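Local coordinates for small TOPRIM domain protein (Geobacillus stearothermophilus, PDB 2FCJ) that is of unknown function but folds as a small Toprim domain, so it probably acts on nucleic acids, as related primases, topoisomerases and nucleases do, at residues K6-E11 / E25-V30; I36-L41 / F70-P75. One frame throughout, in Å; residues are numbered along the deposited sequence.

Overall arrangement
From the N terminus the chain runs through strand 6-10, crosses through helix 13-22 and returns as strand 28-31, so contact 1 closes the first beta-alpha-beta loop. Helix 38-47 follows directly; the chain then passes through strand 52-56 and helix 61-73 before 70-75 meets 36-41 and closes contact 2. The two loops lie in series, neither nested nor crossed. Contact 1 joins an outermost strand of the four-stranded parallel sheet to an inner one, whereas contact 2 pairs two helices lying over a face of that sheet. Ile9 connects them: its CD1 packs against Phe70 and Phe74, although the contact centres are about 16 Å apart.

Contact 1: K6-E11 / E25-V30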
loop_
_atom_site.group_PDB
_atom_site.type_symbol
_atom_site.label_atom_id
_atom_site.label_comp_id
_atom_site.label_asym_id
_atom_site.label_seq_id
_atom_site.Cartn_x
_atom_site.Cartn_y
_atom_site.Cartn_z
ATOM N N LYS A 6 -3.917 -8.458 -6.838
ATOM C CA LYS A 6 -3.571 -7.639 -5.687
ATOM C C LYS A 6 -3.052 -6.301 -6.119
ATOM O O LYS A 6 -2.249 -6.197 -7.034
ATOM C CB LYS A 6 -2.532 -8.353 -4.848
ATOM C CG LYS A 6 -3.052 -9.652 -4.277
ATOM C CD LYS A 6 -2.003 -10.309 -3.404
ATOM C CE LYS A 6 -2.356 -11.759 -3.136
ATOM N NZ LYS A 6 -1.449 -12.311 -2.098
ATOM N N VAL A 7 -3.414 -5.290 -5.330
ATOM C CA VAL A 7 -3.019 -3.914 -5.567
ATOM C C VAL A 7 -2.663 -3.265 -4.228
ATOM O O VAL A 7 -3.434 -3.384 -3.264
ATOM C CB VAL A 7 -4.182 -3.120 -6.173
ATOM C CG1 VAL A 7 -3.762 -1.670 -6.423
ATOM C CG2 VAL A 7 -4.663 -3.773 -7.472
ATOM N N ILE A 8 -1.488 -2.640 -4.141
ATOM C CA ILE A 8 -1.120 -1.819 -2.984
ATOM C C ILE A 8 -1.020 -0.376 -3.436
ATOM O O ILE A 8 -0.347 -0.075 -4.422
ATOM C CB ILE A 8 0.221 -2.272 -2.367
ATOM C CG1 ILE A 8 0.092 -3.693 -1.836
ATOM C CG2 ILE A 8 0.667 -1.344 -1.210
ATOM C CD1 ILE A 8 1.419 -4.326 -1.530
ATOM N N ILE A 9 -1.681 0.510 -2.693
ATOM C CA ILE A 9 -1.617 1.940 -2.948
ATOM C C ILE A 9 -0.798 2.592 -1.858
ATOM O O ILE A 9 -0.965 2.292 -0.678
ATOM C CB ILE A 9 -3.034 2.541 -2.987
ATOM C CG1 ILE A 9 -3.877 1.823 -4.052
ATOM C CG2 ILE A 9 -2.981 4.047 -3.246
ATOM C CD1 ILE A 9 -5.355 2.153 -4.019
ATOM N N VAL A 10 0.162 3.412 -2.268
ATOM C CA VAL A 10 1.001 4.187 -1.353
ATOM C C VAL A 10 1.025 5.636 -1.794
ATOM O O VAL A 10 0.619 5.972 -2.917
ATOM C CB VAL A 10 2.454 3.655 -1.331
ATOM C CG1 VAL A 10 2.498 2.211 -0.801
ATOM C CG2 VAL A 10 3.086 3.732 -2.716
ATOM N N GLU A 11 1.539 6.495 -0.918
ATOM C CA GLU A 11 1.522 7.931 -1.168
ATOM C C GLU A 11 2.762 8.406 -1.919
ATOM O O GLU A 11 2.693 9.352 -2.714
ATOM C CB GLU A 11 1.369 8.709 0.145
ATOM C CG GLU A 11 1.240 10.232 -0.041
ATOM C CD GLU A 11 0.816 10.955 1.234
ATOM O OE1 GLU A 11 1.011 10.405 2.344
ATOM O OE2 GLU A 11 0.322 12.103 1.129
ATOM N N GLU A 25 5.703 -11.678 -5.520
ATOM C CA GLU A 25 4.664 -11.952 -6.506
ATOM C C GLU A 25 4.340 -10.632 -7.216
ATOM O O GLU A 25 4.627 -9.555 -6.690
ATOM C CB GLU A 25 3.421 -12.507 -5.807
ATOM C CG GLU A 25 2.808 -11.573 -4.743
ATOM C CD GLU A 25 1.511 -12.105 -4.170
ATOM O OE1 GLU A 25 0.633 -12.476 -4.990
ATOM O OE2 GLU A 25 1.326 -12.123 -2.925
ATOM N N PRO A 26 3.783 -10.703 -8.437
ATOM C CA PRO A 26 3.393 -9.475 -9.123
ATOM C C PRO A 26 2.214 -8.784 -8.428
ATOM O O PRO A 26 1.240 -9.425 -8.070
ATOM C CB PRO A 26 2.985 -9.962 -10.520
ATOM C CG PRO A 26 2.643 -11.382 -10.336
ATOM C CD PRO A 26 3.540 -11.899 -9.260
ATOM N N VAL A 27 2.383 -7.512 -8.121
ATOM C CA VAL A 27 1.348 -6.749 -7.441
ATOM C C VAL A 27 1.365 -5.409 -8.120
ATOM O O VAL A 27 2.434 -4.894 -8.425
ATOM C CB VAL A 27 1.697 -6.568 -5.941
ATOM C CG1 VAL A 27 0.758 -5.555 -5.282
ATOM C CG2 VAL A 27 1.679 -7.900 -5.208
ATOM N N VAL A 28 0.186 -4.871 -8.436
ATOM C CA VAL A 28 0.147 -3.527 -8.958
ATOM C C VAL A 28 0.351 -2.577 -7.792
ATOM O O VAL A 28 -0.392 -2.634 -6.811
ATOM C CB VAL A 28 -1.201 -3.207 -9.629
ATOM C CG1 VAL A 28 -1.191 -1.800 -10.219
ATOM C CG2 VAL A 28 -1.562 -4.246 -10.692
ATOM N N ILE A 29 1.324 -1.686 -7.917
ATOM C CA ILE A 29 1.568 -0.681 -6.900
ATOM C C ILE A 29 1.263 0.680 -7.466
ATOM O O ILE A 29 1.871 1.100 -8.461
ATOM C CB ILE A 29 3.013 -0.695 -6.386
ATOM C CG1 ILE A 29 3.394 -2.100 -5.941
ATOM C CG2 ILE A 29 3.154 0.276 -5.219
ATOM C CD1 ILE A 29 4.857 -2.229 -5.569
ATOM N N VAL A 30 0.253 1.324 -6.897
ATOM C CA VAL A 30 -0.172 2.633 -7.336
ATOM C C VAL A 30 0.362 3.659 -6.354
ATOM O O VAL A 30 0.230 3.513 -5.128
ATOM C CB VAL A 30 -1.711 2.721 -7.365
ATOM C CG1 VAL A 30 -2.165 4.137 -7.717
ATOM C CG2 VAL A 30 -2.286 1.676 -8.330
HETATM O O HOH W 1 -0.561 -14.632 -4.432
#
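Val30 wedges into the hollow between Val7 and Ile9 in the first beta-alpha-beta unit of this Toprim fold, where strands 6-10 and 28-31 run parallel and helix 13-22 makes the crossover. Val30 CB lies 4.1 Å from Ile9 CG1, the two side chains pointing the same way. Val30 CG2 turns back to Val7 CG1, also 4.1 Å away, and Val7 in turn packs beside Val28. With CG1 anti to the backbone N (chi1 -180°), Val7 rests that methyl on Val28 O. Branched residues suit such a strand, because each one offers neighbours two bumps close to the backbone.

On the other face Val27 CG1 fits the notch formed by Lys6 O, 3.5 Å away, and by CG1 and CD1 of Ile8. Val19 of helix 13-22 touches both Ile8 and Ile29 there. Between the faces Ile8 ties the strands, its N giving to Val28 O and its O taking from Val30 N; Val28 N to Lys6 O and Val10 N to Val30 O continue the ladder.

At the start of strand 6-10 the extended lysine chain carries its charge out to Glu25, in the loop before strand 28-31. The side chains of Lys6 and Glu25 cross at about a right angle, and Phe106 makes a cation-pi contact with Lys6. Glu25 OE2 also accepts from Asp107 N, and Lys6 NZ forms a salt bridge to Glu25 OE2, 2.9 Å away on its syn side.

Contact 2: I36-L41 / F70-P75; sequences ISDARL and FRRMFP
Leu41 presents both its methyls to helix 61-73 and forms the apolar centre of this contact, in one of its two modelled conformers. Leu41 CD1 sits over the face of the Phe70 ring, 3.9 Å from its centroid and 28° off the normal, a CH-pi contact. At the edge of the Phe74 ring, Leu41 CD1 also lies 3.7 Å from Phe74 CD2. The other branch, Leu41 CD2, lies nearer the rim of Phe70 and packs 3.6 Å from Met73 CB. A forked leucine suits this place, since the fork lets one side chain meet three neighbours at once.

Farther out, flexible Met73, bent at chi2 and chi3, curls against Asp38. Its chi3 of -54° brings Met73 CE to 3.3 Å from Asp38 O, while its sulfur lies near Asp38 CB. Met73 CG also lies over one face of the Arg72 guanidinium, offset toward the rim.

The polar edge is a two-pronged salt bridge. Arg72 NH2 reaches Asp38 OD1 at 3.0 Å on the syn side, and Arg72 NH1 meets Asp38 OD2 at 2.9 Å from above the carboxylate plane, the two flat groups being turned 53° apart. Gln69 NE2 gives OD1 a second bond. An alanine at Asp38 would probably leave the Arg72 guanidinium without these two carboxylate acceptors and freer to turn.

Phe70 reaches inward to Leu55 and Phe74 to Val53 of strand 52-56, so two neighbouring helices pack together over one face of a parallel sheet, as in the Rossmann-like alpha/beta core of Toprim domains.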
loop_
_atom_site.group_PDB
_atom_site.type_symbol
_atom_site.label_atom_id
_atom_site.label_comp_id
_atom_site.label_asym_id
_atom_site.label_seq_id
_atom_site.Cartn_x
_atom_site.Cartn_y
_atom_site.Cartn_z
ATOM N N ILE A 36 -4.426 13.078 -3.874
ATOM C CA ILE A 36 -5.135 12.604 -5.056
ATOM C C ILE A 36 -6.556 13.147 -4.972
ATOM O O ILE A 36 -7.144 13.196 -3.893
ATOM C CB ILE A 36 -5.164 11.051 -5.111
ATOM C CG1 ILE A 36 -6.015 10.553 -6.285
ATOM C CG2 ILE A 36 -5.680 10.470 -3.796
ATOM C CD1 ILE A 36 -5.767 9.087 -6.663
ATOM N N SER A 37 -7.072 13.646 -6.088
ATOM C CA SER A 37 -8.410 14.201 -6.071
ATOM C C SER A 37 -9.442 13.118 -5.832
ATOM O O SER A 37 -9.255 11.941 -6.191
ATOM C CB SER A 37 -8.725 14.880 -7.395
ATOM O OG SER A 37 -8.772 13.914 -8.430
ATOM N N ASP A 38 -10.573 13.533 -5.286
ATOM C CA ASP A 38 -11.693 12.625 -5.146
ATOM C C ASP A 38 -12.010 11.954 -6.482
ATOM O O ASP A 38 -12.313 10.765 -6.529
ATOM C CB ASP A 38 -12.933 13.363 -4.650
ATOM C CG ASP A 38 -12.864 13.732 -3.175
ATOM O OD1 ASP A 38 -11.922 13.341 -2.450
ATOM O OD2 ASP A 38 -13.847 14.357 -2.721
ATOM N N ALA A 39 -12.050 12.727 -7.561
ATOM C CA ALA A 39 -12.445 12.178 -8.856
ATOM C C ALA A 39 -11.469 11.109 -9.351
ATOM O O ALA A 39 -11.881 10.076 -9.885
ATOM C CB ALA A 39 -12.580 13.293 -9.889
ATOM N N ARG A 40 -10.174 11.341 -9.180
ATOM C CA ARG A 40 -9.193 10.320 -9.551
ATOM C C ARG A 40 -9.316 9.066 -8.678
ATOM O O ARG A 40 -9.222 7.939 -9.157
ATOM C CB ARG A 40 -7.765 10.882 -9.503
ATOM C CG ARG A 40 -7.451 11.939 -10.559
ATOM C CD ARG A 40 -5.993 12.381 -10.474
ATOM N NE ARG A 40 -5.078 11.252 -10.622
ATOM C CZ ARG A 40 -4.381 10.992 -11.724
ATOM N NH1 ARG A 40 -3.588 9.929 -11.774
ATOM N NH2 ARG A 40 -4.475 11.796 -12.776
ATOM N N LEU A 41 -9.615 9.262 -7.401
ATOM C CA LEU A 41 -9.843 8.135 -6.505
ATOM C C LEU A 41 -11.084 7.338 -6.886
ATOM O O LEU A 41 -11.063 6.119 -6.863
ATOM C CB LEU A 41 -9.945 8.637 -5.069
ATOM C CG LEU A 41 -9.845 7.564 -3.996
ATOM C CD1 LEU A 41 -8.669 6.632 -4.283
ATOM C CD2 LEU A 41 -9.703 8.198 -2.632
ATOM N N PHE A 70 -9.814 7.822 1.774
ATOM C CA PHE A 70 -10.132 6.479 1.314
ATOM C C PHE A 70 -11.361 5.899 2.004
ATOM O O PHE A 70 -12.132 5.174 1.388
ATOM C CB PHE A 70 -8.934 5.531 1.459
ATOM C CG PHE A 70 -8.013 5.526 0.258
ATOM C CD1 PHE A 70 -7.284 6.648 -0.091
ATOM C CD2 PHE A 70 -7.906 4.409 -0.554
ATOM C CE1 PHE A 70 -6.437 6.643 -1.209
ATOM C CE2 PHE A 70 -7.061 4.404 -1.663
ATOM C CZ PHE A 70 -6.336 5.523 -1.982
ATOM N N ARG A 71 -11.511 6.144 3.301
ATOM C CA ARG A 71 -12.663 5.599 4.009
ATOM C C ARG A 71 -13.969 6.147 3.431
ATOM O O ARG A 71 -14.984 5.443 3.380
ATOM C CB ARG A 71 -12.550 5.871 5.508
ATOM C CG ARG A 71 -11.515 5.007 6.208
ATOM C CD ARG A 71 -11.773 4.970 7.699
ATOM N NE ARG A 71 -11.715 6.317 8.254
ATOM C CZ ARG A 71 -10.605 6.888 8.702
ATOM N NH1 ARG A 71 -9.469 6.207 8.698
ATOM N NH2 ARG A 71 -10.644 8.119 9.205
ATOM N N ARG A 72 -13.888 7.370 2.896
ATOM C CA ARG A 72 -15.037 8.059 2.304
ATOM C C ARG A 72 -15.243 7.670 0.831
ATOM O O ARG A 72 -16.368 7.410 0.405
ATOM C CB ARG A 72 -14.866 9.575 2.463
ATOM C CG ARG A 72 -15.933 10.434 1.781
ATOM C CD ARG A 72 -15.773 11.927 2.112
ATOM N NE ARG A 72 -14.435 12.431 1.803
ATOM C CZ ARG A 72 -14.048 12.867 0.603
ATOM N NH1 ARG A 72 -14.912 12.887 -0.403
ATOM N NH2 ARG A 72 -12.804 13.298 0.411
ATOM N N MET A 73 -14.158 7.643 0.058
ATOM C CA MET A 73 -14.245 7.468 -1.410
ATOM C C MET A 73 -14.043 6.019 -1.897
ATOM O O MET A 73 -14.442 5.669 -3.011
ATOM C CB MET A 73 -13.226 8.380 -2.114
ATOM C CG MET A 73 -13.437 9.875 -1.906
ATOM S SD MET A 73 -14.950 10.478 -2.682
ATOM C CE MET A 73 -14.741 9.927 -4.384
ATOM N N PHE A 74 -13.312 5.229 -1.119
ATOM C CA PHE A 74 -12.842 3.928 -1.607
ATOM C C PHE A 74 -12.856 2.961 -0.436
ATOM O O PHE A 74 -11.821 2.455 -0.031
ATOM C CB PHE A 74 -11.430 4.100 -2.158
ATOM C CG PHE A 74 -10.951 2.966 -3.059
ATOM C CD1 PHE A 74 -11.673 1.780 -3.211
ATOM C CD2 PHE A 74 -9.741 3.089 -3.728
ATOM C CE1 PHE A 74 -11.182 0.743 -4.042
ATOM C CE2 PHE A 74 -9.260 2.067 -4.528
ATOM C CZ PHE A 74 -9.988 0.906 -4.695
ATOM N N PRO A 75 -14.038 2.710 0.128
ATOM C CA PRO A 75 -14.152 1.887 1.334
ATOM C C PRO A 75 -13.719 0.428 1.108
ATOM O O PRO A 75 -13.410 -0.274 2.065
ATOM C CB PRO A 75 -15.650 1.986 1.665
ATOM C CG PRO A 75 -16.305 2.319 0.353
ATOM C CD PRO A 75 -15.344 3.251 -0.301
#